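Local coordinates for GntR-family protein transcriptional regulator (Mycobacterium smegmatis, PDB 3F8M) that represses the phnDCE operon for phosphate uptake when phosphate is available to the cell, acting as a DNA-binding transcriptional regulator, at residues L209-Y214 with A220-R225; L84-Y89 with T179-T184; P127-E132 with P155-T160; G101-A106 with G139-L144. All coordinates share one frame; numbering follows the deposited sequence. Where two conformers were deposited one is given.

How the contacts relate
Each contact has at least one segment on the six-stranded antiparallel sheet of the UTRA domain, probably the effector-binding half as in HutC relatives. Contact 1 joins two neighbouring strands of it. Contact 2, centred about 9 Å away, brings a loop against edge strand 180-188; a probable hydrogen bond from Tyr214 N to Arg180 O (2.7 Å) links the two. Toward the other edge, strand 127-137 of contact 3 lies beside strand 100-111 of contact 4, centres about 18 Å apart, with a probable hydrogen bond from Val105 N to Glu132 O (2.8 Å). Contacts 1 and 3 are centred about 15 Å apart. Along the chain, contacts 3 and 4 fall inside the connection that contact 2 closes.

Contact 1: L209-Y214 with A220-R225; sequences LNRVSY and AIEQRR
Arg211 and Arg224, the two residues most buried by this contact, face each other as a hydrogen-bonded antiparallel pair and send their side chains out on the same face of the sheet. Their backbones exchange two bonds, Arg211 N to Arg224 O at 2.7 Å and Arg224 N to Arg211 O at 2.8 Å. The side chains run side by side in the same direction, each bent at chi3, and the guanidinium planes are only 23° apart. Arg224 NH2 sits over the centre of the Arg211 guanidinium, 3.5 Å from Arg211 CZ, so that two like charges lie close. Beyond the hairpin, Arg211 NH2 forms a salt bridge with Asp183 and a hydrogen bond with Gly85 O, while its NH1 bonds to Tyr168 OH. On the same face, Ser213 OG donates to Glu222 OE2 at 2.6 Å, using the anti lone pair of the carboxylate. Glu222 reaches the serine hydroxyl with CG held between the backbone N and the carbonyl carbon (chi1 61°) and the rest of the chain extended. On the other face, Gln223 NE2 gives Asn210 OD1 a longer, bent bond of 3.2 Å, the amide planes 36° apart. The two segments are parts of the beta hairpin of strands 206-214 and 220-229 in the UTRA domain. The carboxylates of Glu222 and Asp183 close by probably offset the charge of the paired guanidinium groups, and the bonds to Asp183, Gly85 and Tyr168 probably restrain the rotation of the Arg211 guanidinium alongside Arg224.

Contact 2: L84-Y89 with T179-T184; sequences LGMGSY and TRTVDT
The loop from Leu84 and the segment from Thr179, a strand from Arg180 on, run in roughly opposing directions, 148° apart over their touching parts, and Leu84 CA lies 8.6 Å from Asp183 CA, so the contact is made mainly through side chains. The strand is 180-188, the edge of the UTRA sheet within this chain, and it starts with a classic beta bulge, Thr179 and Arg180 together facing Tyr214. A strand of the second subunit pairs antiparallel with 180-184 and carries the sheet across the dimer interface. Leu84, Met86, Thr181 and Asp183 all aim their CB atoms at the opposite segment. Met86 and Thr181 slide past each other in opposite directions, Met86 CG lying 3.8 Å from Thr181 CG2. That methyl stands anti to the carbonyl carbon because OG1 takes the place between backbone N and carbonyl carbon (chi1 53°). Met86 SD lies 4.4 Å from Thr179 N, and the bend at chi3 turns only the terminal CE. Between the two contacting residues, Gly85 adopts backbone angles at which a CB would jam against the preceding carbonyl oxygen. Its own O and the Asp183 carboxylate are both also bound by Arg211. Leu84 also packs on Leu84 of the second subunit. The side chains of Leu84 and Asp183 cross at a slant, Leu84 CD2 3.7 Å from Asp183 OD2.

Contact 3: P127-E132 with P155-T160; sequences PVLQLE and PGLRET
Leu129 carries the whole contact on the strand side, reaching from segment 127-132 to Leu157 and Arg158. Its CB points toward the helical segment, and CG stands anti to the backbone N (chi1 178°), which carries both methyls away from the strand. From CG the chain forks. CD1 goes to the arginine: it lies over the centre of the Arg158 guanidinium, 3.3 Å above the plane, with Arg158 NH2 at 3.4 Å and Arg158 CZ at 3.5 Å. CD2 takes the other direction and meets Leu157 CD2 at 4.1 Å, with Arg158 NE at the same distance from it. The bend at chi3 of Arg158 (-92°) brings the guanidinium back over the methyl, and a salt bridge from Arg158 NH2 to Asp109 holds its outer end. Trp107 of strand 100-111 packs against both Leu129 and Arg158. Since Arg158 also touches a crystal neighbour, its exact pose may owe something to the lattice. Leu157 continues inward onto Leu149 and Leu167. The helix begins after Gly156, the N-cap residue, whose O accepts Thr160 N at 2.8 Å. Here a short helix, following strand 140-150 after a short loop, packs over the part of the sheet around Leu129: helix-on-sheet packing in an alpha+beta domain, consistent with the chorismate lyase-like fold of UTRA domains.

Contact 4: G101-A106 with G139-L144; sequences GRILVA and GVRVGL
Ile103 and Arg141 meet at about a right angle, the delta methyl of the isoleucine pressed on the flat of the guanidinium. Ile103 CD1 lies 3.4 Å above that plane, displaced toward the rim, nearest to Arg141 NH1 at 3.6 Å, with Arg141 NH2 at 3.8 Å. The arginine bends at chi2 (-59°), which swings its end over to Ile103. It touches a crystal neighbour, and this is one of two deposited poses, so the contact is doubtful in detail. The two strands are not neighbours in the antiparallel UTRA sheet: strand 127-137 runs between them, and the side chains reach over it, Arg141 across Thr136 and Val105 across Val134. Both strands carry classic beta bulges facing the intervening strand, Val105 and Ala106 opposite Glu132, Val142 and Gly143 opposite Leu135. Further along, Val105 points its CB toward the other segment, and its CG2 touches Leu144 CD1 at 4.3 Å, a looser apolar contact. Leu144 gets there with CG anti to the backbone N (chi1 170°). Helix 192-198 lies over this face, with Arg193 against Val105, Leu197 against Leu144, and Leu198 against Arg141.

Contact 1: L209-Y214 with A220-R225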
loop_
_atom_site.group_PDB
_atom_site.type_symbol
_atom_site.label_atom_id
_atom_site.label_comp_id
_atom_site.label_asym_id
_atom_site.label_seq_id
_atom_site.Cartn_x
_atom_site.Cartn_y
_atom_site.Cartn_z
ATOM N N LEU A 209 3.428 -7.172 1.898
ATOM C CA LEU A 209 4.204 -6.831 0.721
ATOM C C LEU A 209 5.047 -8.002 0.296
ATOM O O LEU A 209 5.640 -8.656 1.133
ATOM C CB LEU A 209 5.159 -5.672 0.993
ATOM C CG LEU A 209 4.428 -4.353 0.826
ATOM C CD1 LEU A 209 3.593 -4.154 2.059
ATOM C CD2 LEU A 209 5.393 -3.235 0.615
ATOM N N ASN A 210 5.116 -8.219 -1.003
ATOM C CA ASN A 210 6.019 -9.214 -1.577
ATOM C C ASN A 210 6.907 -8.541 -2.563
ATOM O O ASN A 210 6.414 -7.859 -3.464
ATOM C CB ASN A 210 5.210 -10.329 -2.251
ATOM C CG ASN A 210 4.739 -11.323 -1.260
ATOM O OD1 ASN A 210 5.562 -12.012 -0.632
ATOM N ND2 ASN A 210 3.430 -11.338 -1.006
ATOM N N ARG A 211 8.225 -8.693 -2.387
ATOM C CA ARG A 211 9.201 -8.023 -3.240
ATOM C C ARG A 211 10.177 -8.994 -3.858
ATOM O O ARG A 211 10.587 -9.940 -3.207
ATOM C CB ARG A 211 10.005 -7.031 -2.421
ATOM C CG ARG A 211 11.314 -6.597 -3.096
ATOM C CD ARG A 211 11.929 -5.401 -2.405
ATOM N NE ARG A 211 11.048 -4.232 -2.407
ATOM C CZ ARG A 211 11.443 -3.025 -2.013
ATOM N NH1 ARG A 211 12.692 -2.835 -1.591
ATOM N NH2 ARG A 211 10.607 -2.004 -2.047
ATOM N N VAL A 212 10.539 -8.763 -5.114
ATOM C CA VAL A 212 11.716 -9.382 -5.699
ATOM C C VAL A 212 12.596 -8.203 -6.095
ATOM O O VAL A 212 12.107 -7.227 -6.698
ATOM C CB VAL A 212 11.426 -10.253 -6.938
ATOM C CG1 VAL A 212 12.693 -10.979 -7.378
ATOM C CG2 VAL A 212 10.292 -11.270 -6.636
ATOM N N SER A 213 13.879 -8.302 -5.760
ATOM C CA SER A 213 14.854 -7.283 -6.112
ATOM C C SER A 213 15.837 -7.871 -7.088
ATOM O O SER A 213 16.163 -9.066 -7.016
ATOM C CB SER A 213 15.629 -6.786 -4.881
ATOM O OG SER A 213 14.772 -6.257 -3.918
ATOM N N TYR A 214 16.323 -7.002 -7.972
ATOM C CA TYR A 214 17.208 -7.346 -9.052
ATOM C C TYR A 214 18.410 -6.392 -9.084
ATOM O O TYR A 214 18.288 -5.186 -8.809
ATOM C CB TYR A 214 16.461 -7.253 -10.395
ATOM C CG TYR A 214 15.255 -8.172 -10.493
ATOM C CD1 TYR A 214 15.401 -9.473 -10.940
ATOM C CD2 TYR A 214 13.994 -7.719 -10.126
ATOM C CE1 TYR A 214 14.293 -10.324 -11.014
ATOM C CE2 TYR A 214 12.888 -8.541 -10.194
ATOM C CZ TYR A 214 13.045 -9.826 -10.643
ATOM O OH TYR A 214 11.952 -10.616 -10.718
ATOM N N ALA A 220 18.354 -11.856 -9.780
ATOM C CA ALA A 220 17.573 -11.708 -8.540
ATOM C C ALA A 220 18.494 -11.688 -7.312
ATOM O O ALA A 220 19.419 -12.467 -7.202
ATOM C CB ALA A 220 16.519 -12.786 -8.413
ATOM N N ILE A 221 18.212 -10.760 -6.410
ATOM C CA ILE A 221 18.970 -10.590 -5.161
ATOM C C ILE A 221 18.261 -11.361 -4.019
ATOM O O ILE A 221 18.917 -11.998 -3.186
ATOM C CB ILE A 221 19.075 -9.061 -4.844
ATOM C CG1 ILE A 221 19.946 -8.335 -5.891
ATOM C CG2 ILE A 221 19.575 -8.742 -3.403
ATOM C CD1 ILE A 221 19.831 -6.753 -5.788
ATOM N N GLU A 222 16.927 -11.263 -3.979
ATOM C CA GLU A 222 16.115 -11.702 -2.822
ATOM C C GLU A 222 14.665 -11.802 -3.257
ATOM O O GLU A 222 14.251 -11.200 -4.270
ATOM C CB GLU A 222 16.157 -10.667 -1.668
ATOM C CG GLU A 222 15.586 -9.305 -2.139
ATOM C CD GLU A 222 15.317 -8.273 -1.071
ATOM O OE1 GLU A 222 15.399 -8.570 0.152
ATOM O OE2 GLU A 222 14.971 -7.152 -1.497
ATOM N N GLN A 223 13.915 -12.600 -2.517
ATOM C CA GLN A 223 12.456 -12.466 -2.513
ATOM C C GLN A 223 12.122 -12.181 -1.062
ATOM O O GLN A 223 12.492 -12.968 -0.164
ATOM C CB GLN A 223 11.787 -13.777 -2.988
ATOM C CG GLN A 223 10.267 -13.599 -3.266
ATOM C CD GLN A 223 9.411 -13.492 -2.014
ATOM O OE1 GLN A 223 9.615 -14.227 -1.041
ATOM N NE2 GLN A 223 8.409 -12.586 -2.043
ATOM N N ARG A 224 11.386 -11.089 -0.804
ATOM C CA ARG A 224 11.157 -10.678 0.573
ATOM C C ARG A 224 9.635 -10.531 0.779
ATOM O O ARG A 224 8.941 -9.845 -0.028
ATOM C CB ARG A 224 11.929 -9.354 0.845
ATOM C CG ARG A 224 11.834 -8.783 2.352
ATOM C CD ARG A 224 12.560 -7.427 2.471
ATOM N NE ARG A 224 11.738 -6.374 1.871
ATOM C CZ ARG A 224 12.046 -5.076 1.774
ATOM N NH1 ARG A 224 13.204 -4.576 2.203
ATOM N NH2 ARG A 224 11.173 -4.258 1.213
ATOM N N ARG A 225 9.146 -11.147 1.856
ATOM C CA ARG A 225 7.769 -10.989 2.330
ATOM C C ARG A 225 7.819 -10.146 3.608
ATOM O O ARG A 225 8.552 -10.478 4.555
ATOM C CB ARG A 225 7.196 -12.368 2.629
ATOM C CG ARG A 225 5.725 -12.380 3.110
ATOM C CD ARG A 225 5.416 -13.760 3.657
ATOM N NE ARG A 225 4.020 -13.946 4.021
ATOM C CZ ARG A 225 3.487 -13.802 5.235
ATOM N NH1 ARG A 225 4.199 -13.406 6.284
ATOM N NH2 ARG A 225 2.176 -14.041 5.380
#

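Contact 2: L84-Y89 with T179-T184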
loop_
_atom_site.group_PDB
_atom_site.type_symbol
_atom_site.label_atom_id
_atom_site.label_comp_id
_atom_site.label_asym_id
_atom_site.label_seq_id
_atom_site.Cartn_x
_atom_site.Cartn_y
_atom_site.Cartn_z
ATOM N N LEU A 84 8.183 3.698 -0.565
ATOM C CA LEU A 84 8.346 2.464 -1.328
ATOM C C LEU A 84 9.609 2.632 -2.167
ATOM O O LEU A 84 9.860 3.680 -2.752
ATOM C CB LEU A 84 7.113 2.128 -2.179
ATOM C CG LEU A 84 5.910 1.504 -1.462
ATOM C CD1 LEU A 84 4.707 1.551 -2.385
ATOM C CD2 LEU A 84 6.184 0.068 -0.991
ATOM N N GLY A 85 10.453 1.618 -2.173
ATOM C CA GLY A 85 11.701 1.704 -2.943
ATOM C C GLY A 85 12.794 0.993 -2.186
ATOM O O GLY A 85 12.507 0.086 -1.412
ATOM N N MET A 86 14.027 1.463 -2.364
ATOM C CA MET A 86 15.227 0.755 -1.907
ATOM C C MET A 86 15.874 1.360 -0.644
ATOM O O MET A 86 16.950 0.913 -0.201
ATOM C CB MET A 86 16.221 0.664 -3.078
ATOM C CG MET A 86 15.729 -0.285 -4.191
ATOM S SD MET A 86 16.254 0.069 -5.910
ATOM C CE MET A 86 15.168 1.438 -6.334
ATOM N N GLY A 87 15.204 2.351 -0.053
ATOM C CA GLY A 87 15.670 2.986 1.176
ATOM C C GLY A 87 15.463 2.101 2.393
ATOM O O GLY A 87 15.006 0.971 2.276
ATOM N N SER A 88 15.782 2.611 3.574
ATOM C CA SER A 88 15.799 1.767 4.757
ATOM C C SER A 88 14.666 2.071 5.720
ATOM O O SER A 88 14.210 3.222 5.853
ATOM C CB SER A 88 17.148 1.888 5.473
ATOM O OG SER A 88 17.094 1.544 6.846
ATOM N N TYR A 89 14.241 1.021 6.409
ATOM C CA TYR A 89 13.215 1.123 7.427
ATOM C C TYR A 89 13.684 2.054 8.568
ATOM O O TYR A 89 12.963 2.978 8.979
ATOM C CB TYR A 89 12.896 -0.292 7.937
ATOM C CG TYR A 89 12.097 -0.328 9.216
ATOM C CD1 TYR A 89 10.756 0.072 9.219
ATOM C CD2 TYR A 89 12.678 -0.745 10.420
ATOM C CE1 TYR A 89 10.004 0.032 10.383
ATOM C CE2 TYR A 89 11.929 -0.774 11.608
ATOM C CZ TYR A 89 10.597 -0.367 11.570
ATOM O OH TYR A 89 9.836 -0.372 12.724
ATOM N N THR A 179 18.963 -2.435 -8.306
ATOM C CA THR A 179 18.717 -1.742 -9.569
ATOM C C THR A 179 17.217 -1.706 -9.897
ATOM O O THR A 179 16.694 -0.677 -10.318
ATOM C CB THR A 179 19.559 -2.381 -10.693
ATOM O OG1 THR A 179 20.932 -2.443 -10.264
ATOM C CG2 THR A 179 19.458 -1.590 -12.021
ATOM N N ARG A 180 16.516 -2.803 -9.632
ATOM C CA ARG A 180 15.066 -2.863 -9.877
ATOM C C ARG A 180 14.373 -3.643 -8.747
ATOM O O ARG A 180 14.852 -4.735 -8.380
ATOM C CB ARG A 180 14.814 -3.527 -11.242
ATOM C CG ARG A 180 13.368 -3.613 -11.706
ATOM C CD ARG A 180 13.358 -3.989 -13.189
ATOM N NE ARG A 180 13.903 -5.318 -13.430
ATOM C CZ ARG A 180 13.165 -6.408 -13.402
ATOM N NH1 ARG A 180 11.878 -6.286 -13.149
ATOM N NH2 ARG A 180 13.695 -7.603 -13.642
ATOM N N THR A 181 13.293 -3.066 -8.194
ATOM C CA THR A 181 12.363 -3.786 -7.304
ATOM C C THR A 181 10.974 -3.928 -7.925
ATOM O O THR A 181 10.565 -3.086 -8.757
ATOM C CB THR A 181 12.204 -3.137 -5.920
ATOM O OG1 THR A 181 11.861 -1.755 -6.053
ATOM C CG2 THR A 181 13.495 -3.275 -5.107
ATOM N N VAL A 182 10.283 -5.003 -7.550
ATOM C CA VAL A 182 8.898 -5.291 -7.978
ATOM C C VAL A 182 8.111 -5.697 -6.737
ATOM O O VAL A 182 8.383 -6.776 -6.138
ATOM C CB VAL A 182 8.822 -6.426 -9.051
ATOM C CG1 VAL A 182 7.402 -6.644 -9.530
ATOM C CG2 VAL A 182 9.699 -6.115 -10.264
ATOM N N ASP A 183 7.190 -4.830 -6.323
ATOM C CA ASP A 183 6.411 -5.026 -5.110
ATOM C C ASP A 183 4.975 -5.408 -5.469
ATOM O O ASP A 183 4.432 -4.923 -6.486
ATOM C CB ASP A 183 6.320 -3.751 -4.305
ATOM C CG ASP A 183 7.515 -3.510 -3.402
ATOM O OD1 ASP A 183 8.027 -4.458 -2.771
ATOM O OD2 ASP A 183 7.890 -2.320 -3.269
ATOM N N THR A 184 4.379 -6.257 -4.633
ATOM C CA THR A 184 2.926 -6.362 -4.559
ATOM C C THR A 184 2.530 -5.979 -3.144
ATOM O O THR A 184 3.219 -6.313 -2.158
ATOM C CB THR A 184 2.390 -7.761 -4.898
ATOM O OG1 THR A 184 2.865 -8.702 -3.938
ATOM C CG2 THR A 184 2.799 -8.201 -6.294
#

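Contact 3: P127-E132 with P155-T160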
loop_
_atom_site.group_PDB
_atom_site.type_symbol
_atom_site.label_atom_id
_atom_site.label_comp_id
_atom_site.label_asym_id
_atom_site.label_seq_id
_atom_site.Cartn_x
_atom_site.Cartn_y
_atom_site.Cartn_z
ATOM N N PRO A 127 20.366 -24.065 -2.916
ATOM C CA PRO A 127 20.286 -23.707 -1.487
ATOM C C PRO A 127 19.729 -22.286 -1.309
ATOM O O PRO A 127 20.028 -21.397 -2.068
ATOM C CB PRO A 127 21.741 -23.808 -1.030
ATOM C CG PRO A 127 22.516 -23.483 -2.232
ATOM C CD PRO A 127 21.772 -24.162 -3.363
ATOM N N VAL A 128 18.854 -22.132 -0.333
ATOM C CA VAL A 128 18.213 -20.834 -0.080
ATOM C C VAL A 128 18.485 -20.559 1.393
ATOM O O VAL A 128 18.288 -21.463 2.239
ATOM C CB VAL A 128 16.718 -20.922 -0.352
ATOM C CG1 VAL A 128 15.959 -19.653 0.294
ATOM C CG2 VAL A 128 16.509 -20.979 -1.838
ATOM N N LEU A 129 18.973 -19.351 1.694
ATOM C CA LEU A 129 19.175 -18.935 3.057
ATOM C C LEU A 129 18.032 -18.009 3.387
ATOM O O LEU A 129 17.850 -17.043 2.674
ATOM C CB LEU A 129 20.521 -18.223 3.226
ATOM C CG LEU A 129 20.868 -17.686 4.619
ATOM C CD1 LEU A 129 20.811 -18.796 5.659
ATOM C CD2 LEU A 129 22.288 -16.971 4.609
ATOM N N GLN A 130 17.275 -18.302 4.447
ATOM C CA GLN A 130 16.142 -17.413 4.827
ATOM C C GLN A 130 16.448 -16.700 6.124
ATOM O O GLN A 130 16.849 -17.337 7.100
ATOM C CB GLN A 130 14.873 -18.228 5.011
ATOM C CG GLN A 130 13.657 -17.391 5.507
ATOM C CD GLN A 130 12.413 -18.229 5.641
ATOM O OE1 GLN A 130 11.703 -18.423 4.666
ATOM N NE2 GLN A 130 12.123 -18.694 6.848
ATOM N N LEU A 131 16.259 -15.374 6.115
ATOM C CA LEU A 131 16.434 -14.567 7.273
ATOM C C LEU A 131 15.034 -14.085 7.679
ATOM O O LEU A 131 14.303 -13.487 6.864
ATOM C CB LEU A 131 17.277 -13.337 6.947
ATOM C CG LEU A 131 17.376 -12.291 8.081
ATOM C CD1 LEU A 131 17.969 -12.870 9.406
ATOM C CD2 LEU A 131 18.171 -11.085 7.587
ATOM N N GLU A 132 14.677 -14.331 8.937
ATOM C CA GLU A 132 13.409 -13.786 9.485
ATOM C C GLU A 132 13.717 -12.892 10.642
ATOM O O GLU A 132 14.526 -13.229 11.509
ATOM C CB GLU A 132 12.500 -14.866 10.004
ATOM C CG GLU A 132 11.676 -15.540 8.999
ATOM C CD GLU A 132 10.276 -15.934 9.545
ATOM O OE1 GLU A 132 10.190 -16.574 10.626
ATOM O OE2 GLU A 132 9.296 -15.657 8.832
ATOM N N PRO A 155 28.169 -16.157 0.253
ATOM C CA PRO A 155 28.914 -16.921 1.245
ATOM C C PRO A 155 29.333 -16.047 2.432
ATOM O O PRO A 155 29.616 -14.835 2.297
ATOM C CB PRO A 155 30.161 -17.456 0.459
ATOM C CG PRO A 155 30.312 -16.514 -0.665
ATOM C CD PRO A 155 28.875 -16.054 -1.032
ATOM N N GLY A 156 29.325 -16.664 3.595
ATOM C CA GLY A 156 29.760 -16.048 4.827
ATOM C C GLY A 156 28.709 -15.100 5.409
ATOM O O GLY A 156 28.933 -14.513 6.463
ATOM N N LEU A 157 27.561 -14.953 4.744
ATOM C CA LEU A 157 26.593 -13.933 5.192
ATOM C C LEU A 157 26.319 -13.981 6.674
ATOM O O LEU A 157 26.332 -12.951 7.330
ATOM C CB LEU A 157 25.265 -13.994 4.428
ATOM C CG LEU A 157 24.369 -12.799 4.798
ATOM C CD1 LEU A 157 25.019 -11.503 4.315
ATOM C CD2 LEU A 157 22.993 -12.996 4.177
ATOM N N ARG A 158 26.046 -15.153 7.219
ATOM C CA ARG A 158 25.880 -15.234 8.686
ATOM C C ARG A 158 27.071 -14.745 9.511
ATOM O O ARG A 158 26.886 -14.257 10.636
ATOM C CB ARG A 158 25.465 -16.620 9.108
ATOM C CG ARG A 158 24.014 -16.829 8.806
ATOM C CD ARG A 158 23.582 -18.203 9.115
ATOM N NE ARG A 158 23.716 -19.018 7.917
ATOM C CZ ARG A 158 23.174 -20.220 7.754
ATOM N NH1 ARG A 158 22.439 -20.777 8.720
ATOM N NH2 ARG A 158 23.379 -20.864 6.611
ATOM N N GLU A 159 28.273 -14.849 8.942
ATOM C CA GLU A 159 29.520 -14.383 9.569
ATOM C C GLU A 159 29.715 -12.881 9.431
ATOM O O GLU A 159 30.042 -12.198 10.387
ATOM C CB GLU A 159 30.746 -15.043 8.912
ATOM C CG GLU A 159 30.938 -16.522 9.162
ATOM C CD GLU A 159 32.249 -17.037 8.581
ATOM O OE1 GLU A 159 32.184 -17.814 7.591
ATOM O OE2 GLU A 159 33.333 -16.647 9.089
ATOM N N THR A 160 29.554 -12.357 8.215
ATOM C CA THR A 160 29.819 -10.963 7.968
ATOM C C THR A 160 28.658 -10.039 8.382
ATOM O O THR A 160 28.875 -8.828 8.573
ATOM C CB THR A 160 30.132 -10.687 6.505
ATOM O OG1 THR A 160 28.917 -10.703 5.725
ATOM C CG2 THR A 160 31.171 -11.693 5.952
#

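Contact 4: G101-A106 with G139-L144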
loop_
_atom_site.group_PDB
_atom_site.type_symbol
_atom_site.label_atom_id
_atom_site.label_comp_id
_atom_site.label_asym_id
_atom_site.label_seq_id
_atom_site.Cartn_x
_atom_site.Cartn_y
_atom_site.Cartn_z
ATOM N N GLY A 101 14.126 -0.540 15.329
ATOM C CA GLY A 101 15.134 -1.606 15.377
ATOM C C GLY A 101 14.702 -2.875 14.683
ATOM O O GLY A 101 13.591 -2.960 14.170
ATOM N N ARG A 102 15.590 -3.860 14.707
ATOM C CA ARG A 102 15.309 -5.186 14.154
ATOM C C ARG A 102 15.793 -6.242 15.115
ATOM O O ARG A 102 16.876 -6.099 15.732
ATOM C CB ARG A 102 16.032 -5.394 12.828
ATOM C CG ARG A 102 15.759 -4.329 11.766
ATOM C CD ARG A 102 16.650 -4.552 10.552
ATOM N NE ARG A 102 16.592 -3.495 9.516
ATOM C CZ ARG A 102 17.359 -2.412 9.513
ATOM N NH1 ARG A 102 18.251 -2.218 10.494
ATOM N NH2 ARG A 102 17.251 -1.539 8.512
ATOM N N ILE A 103 15.029 -7.316 15.214
ATOM C CA ILE A 103 15.386 -8.448 16.073
ATOM C C ILE A 103 15.410 -9.733 15.248
ATOM O O ILE A 103 14.482 -10.009 14.488
ATOM C CB ILE A 103 14.354 -8.609 17.209
ATOM C CG1 ILE A 103 14.467 -7.397 18.158
ATOM C CG2 ILE A 103 14.586 -9.930 17.977
ATOM C CD1 ILE A 103 13.208 -7.198 19.032
ATOM N N LEU A 104 16.482 -10.511 15.394
ATOM C CA LEU A 104 16.596 -11.771 14.681
ATOM C C LEU A 104 15.515 -12.700 15.214
ATOM O O LEU A 104 15.432 -12.938 16.429
ATOM C CB LEU A 104 17.987 -12.404 14.959
ATOM C CG LEU A 104 18.160 -13.834 14.384
ATOM C CD1 LEU A 104 18.007 -13.821 12.836
ATOM C CD2 LEU A 104 19.526 -14.446 14.840
ATOM N N VAL A 105 14.696 -13.243 14.331
ATOM C CA VAL A 105 13.847 -14.371 14.674
ATOM C C VAL A 105 14.630 -15.680 14.435
ATOM O O VAL A 105 14.886 -16.472 15.376
ATOM C CB VAL A 105 12.559 -14.332 13.832
ATOM C CG1 VAL A 105 11.686 -15.564 14.039
ATOM C CG2 VAL A 105 11.783 -13.089 14.141
ATOM N N ALA A 106 15.036 -15.910 13.190
ATOM C CA ALA A 106 15.823 -17.122 12.887
ATOM C C ALA A 106 16.435 -17.040 11.494
ATOM O O ALA A 106 15.872 -16.413 10.590
ATOM C CB ALA A 106 14.938 -18.336 12.977
ATOM N N GLY A 139 9.791 0.415 21.366
ATOM C CA GLY A 139 9.374 -0.713 22.176
ATOM C C GLY A 139 8.214 -1.586 21.687
ATOM O O GLY A 139 7.782 -2.504 22.425
ATOM N N VAL A 140 7.654 -1.328 20.501
ATOM C CA VAL A 140 6.530 -2.150 20.052
ATOM C C VAL A 140 6.800 -2.786 18.681
ATOM O O VAL A 140 7.524 -2.227 17.860
ATOM C CB VAL A 140 5.166 -1.408 20.069
ATOM C CG1 VAL A 140 4.873 -0.864 21.486
ATOM C CG2 VAL A 140 5.129 -0.324 19.015
ATOM N N ARG A 141 6.178 -3.947 18.453
ATOM C CA ARG A 141 6.419 -4.704 17.230
ATOM C C ARG A 141 5.657 -4.068 16.072
ATOM O O ARG A 141 4.471 -3.702 16.220
ATOM C CB ARG A 141 6.031 -6.172 17.436
ATOM C CG ARG A 141 6.664 -6.824 18.677
ATOM C CD ARG A 141 8.199 -6.773 18.595
ATOM N NE ARG A 141 8.848 -7.504 19.685
ATOM C CZ ARG A 141 9.775 -7.002 20.501
ATOM N NH1 ARG A 141 10.209 -5.746 20.366
ATOM N NH2 ARG A 141 10.286 -7.770 21.455
ATOM N N VAL A 142 6.345 -3.948 14.919
ATOM C CA VAL A 142 5.804 -3.324 13.712
ATOM C C VAL A 142 5.558 -4.345 12.604
ATOM O O VAL A 142 4.509 -4.320 11.941
ATOM C CB VAL A 142 6.714 -2.198 13.207
ATOM C CG1 VAL A 142 6.326 -1.711 11.822
ATOM C CG2 VAL A 142 6.702 -1.051 14.231
ATOM N N GLY A 143 6.471 -5.286 12.432
ATOM C CA GLY A 143 6.330 -6.146 11.246
ATOM C C GLY A 143 7.287 -7.318 11.266
ATOM O O GLY A 143 8.210 -7.348 12.047
ATOM N N LEU A 144 6.976 -8.299 10.430
ATOM C CA LEU A 144 7.780 -9.525 10.309
ATOM C C LEU A 144 8.246 -9.598 8.856
ATOM O O LEU A 144 7.421 -9.560 7.894
ATOM C CB LEU A 144 6.900 -10.728 10.688
ATOM C CG LEU A 144 7.494 -12.118 10.385
ATOM C CD1 LEU A 144 8.576 -12.422 11.417
ATOM C CD2 LEU A 144 6.469 -13.231 10.391
#